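Local coordinates for protein lantibiotic dehydratase (Microbispora corallina, PDB 5EHK) that probably dehydrates serine and threonine residues of the precursor peptide of the lantibiotic NAI-107, using glutamyl-tRNA as the source of the activating glutamate, at residues Q354-V359 against T364-D369. Numbering follows the deposited sequence.
Sequences QSTRRV and TPLHVD
In T356, chi1 of 71° sets OG1 between the backbone N and the carbonyl carbon, where it meets P365. The same torsion puts CG2 anti to the carbonyl carbon, and this methyl meets L366. In L366, chi1 is -55° and chi2 of 178° sets CD1 anti to CA. The other methyl, CD2, is the one that reaches CG2 of T356, although the CB of L366 does not point at the helix. One threonine thus serves two neighbours with its two branches.

The closest approach is OG1 of T356 to CG of P365, 3.5 Å. OG1 of T356 also lies 3.8 Å from CB of P365, so the oxygen rests beside the CB-CG side of the ring. The two side chains cross at about a right angle. The other branch makes a looser methyl contact, with CG2 of T356 4.3 Å from CD2 of L366. The polar need of OG1 is met within the helix, where it is hydrogen-bonded to O of I353, one turn back. Against the proline, OG1 therefore acts as a packing surface. The contact is small, with 97 Å² buried in all, and the nearest CA atoms, of T356 and P365, are 7.0 Å apart.

This is local packing across the short loop that joins helix 346-359 to strand 366-379. Four residues separate the end of the helix from T364, and the chain folds back so that the start of the strand lies against the helix it has just left. L366 continues the packing onto L349, L352 and I353 of that helix, while helix 318-339 adds V330 against T356. The strand itself runs antiparallel to 167-172, with H367 and D369 paired through their backbones to R171 and R169.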
# COMPACT_ATOMS: atom_id res chain seq x y z
N GLN A 354 3.42 -51.80 16.49
CA GLN A 354 4.40 -51.98 17.56
C GLN A 354 5.77 -52.34 16.96
O GLN A 354 6.81 -52.07 17.57
CB GLN A 354 3.94 -53.00 18.63
CG GLN A 354 4.48 -54.43 18.47
CD GLN A 354 4.00 -55.12 17.21
OE1 GLN A 354 3.06 -54.65 16.57
NE2 GLN A 354 4.64 -56.23 16.84
N SER A 355 5.77 -52.93 15.77
CA SER A 355 7.01 -53.22 15.05
C SER A 355 7.80 -51.93 14.79
O SER A 355 8.98 -51.82 15.11
CB SER A 355 6.71 -53.97 13.74
OG SER A 355 7.90 -54.32 13.06
N THR A 356 7.11 -50.96 14.19
CA THR A 356 7.66 -49.62 14.01
C THR A 356 8.01 -48.97 15.35
O THR A 356 8.94 -48.18 15.42
CB THR A 356 6.67 -48.69 13.25
OG1 THR A 356 5.54 -48.37 14.09
CG2 THR A 356 6.18 -49.35 11.96
N ARG A 357 7.26 -49.30 16.39
CA ARG A 357 7.51 -48.75 17.73
C ARG A 357 8.81 -49.28 18.32
O ARG A 357 9.40 -48.65 19.21
CB ARG A 357 6.34 -49.04 18.68
CG ARG A 357 5.06 -48.30 18.35
CD ARG A 357 4.01 -48.49 19.44
NE ARG A 357 4.45 -47.97 20.73
CZ ARG A 357 4.36 -46.69 21.09
NH1 ARG A 357 3.84 -45.79 20.27
NH2 ARG A 357 4.80 -46.30 22.29
N ARG A 358 9.22 -50.46 17.87
CA ARG A 358 10.47 -51.04 18.31
C ARG A 358 11.63 -50.19 17.79
O ARG A 358 12.53 -49.81 18.55
CB ARG A 358 10.60 -52.50 17.84
CG ARG A 358 10.40 -53.51 18.98
CD ARG A 358 10.31 -54.93 18.45
NE ARG A 358 9.00 -55.24 17.89
CZ ARG A 358 8.82 -56.00 16.81
NH1 ARG A 358 9.87 -56.53 16.18
NH2 ARG A 358 7.59 -56.23 16.36
N VAL A 359 11.56 -49.89 16.50
CA VAL A 359 12.50 -48.99 15.86
C VAL A 359 12.51 -47.65 16.56
O VAL A 359 13.56 -47.14 16.92
CB VAL A 359 12.09 -48.76 14.40
CG1 VAL A 359 12.84 -47.58 13.81
CG2 VAL A 359 12.31 -50.03 13.59
N THR A 364 2.41 -41.22 14.61
CA THR A 364 1.88 -41.54 13.30
C THR A 364 2.98 -41.99 12.36
O THR A 364 3.43 -41.20 11.54
CB THR A 364 1.21 -40.32 12.67
OG1 THR A 364 2.01 -39.17 12.96
CG2 THR A 364 -0.18 -40.10 13.22
N PRO A 365 3.42 -43.25 12.47
CA PRO A 365 4.56 -43.78 11.71
C PRO A 365 4.12 -44.40 10.39
O PRO A 365 4.97 -44.95 9.67
CB PRO A 365 5.08 -44.87 12.62
CG PRO A 365 3.83 -45.42 13.22
CD PRO A 365 2.92 -44.23 13.44
N LEU A 366 2.83 -44.34 10.07
CA LEU A 366 2.37 -44.92 8.81
C LEU A 366 1.63 -43.92 7.93
O LEU A 366 0.94 -43.02 8.41
CB LEU A 366 1.45 -46.14 9.04
CG LEU A 366 1.87 -47.35 9.87
CD1 LEU A 366 0.69 -48.30 9.89
CD2 LEU A 366 3.07 -48.03 9.27
N HIS A 367 1.76 -44.12 6.63
CA HIS A 367 0.97 -43.40 5.66
C HIS A 367 0.27 -44.42 4.76
O HIS A 367 0.91 -45.31 4.19
CB HIS A 367 1.83 -42.42 4.83
CG HIS A 367 1.04 -41.69 3.79
ND1 HIS A 367 0.29 -40.57 4.06
CD2 HIS A 367 0.88 -41.94 2.46
CE1 HIS A 367 -0.30 -40.16 2.95
NE2 HIS A 367 0.05 -40.97 1.97
N VAL A 368 -1.05 -44.32 4.67
CA VAL A 368 -1.82 -45.31 3.94
C VAL A 368 -2.56 -44.69 2.78
O VAL A 368 -3.26 -43.71 2.95
CB VAL A 368 -2.85 -46.04 4.85
CG1 VAL A 368 -3.81 -46.90 4.02
CG2 VAL A 368 -2.13 -46.89 5.91
N ASP A 369 -2.38 -45.26 1.60
CA ASP A 369 -3.20 -44.88 0.46
C ASP A 369 -4.10 -46.06 0.12
O ASP A 369 -3.68 -47.22 0.20
CB ASP A 369 -2.35 -44.53 -0.77
CG ASP A 369 -1.28 -43.46 -0.49
OD1 ASP A 369 -1.44 -42.64 0.46
OD2 ASP A 369 -0.27 -43.45 -1.25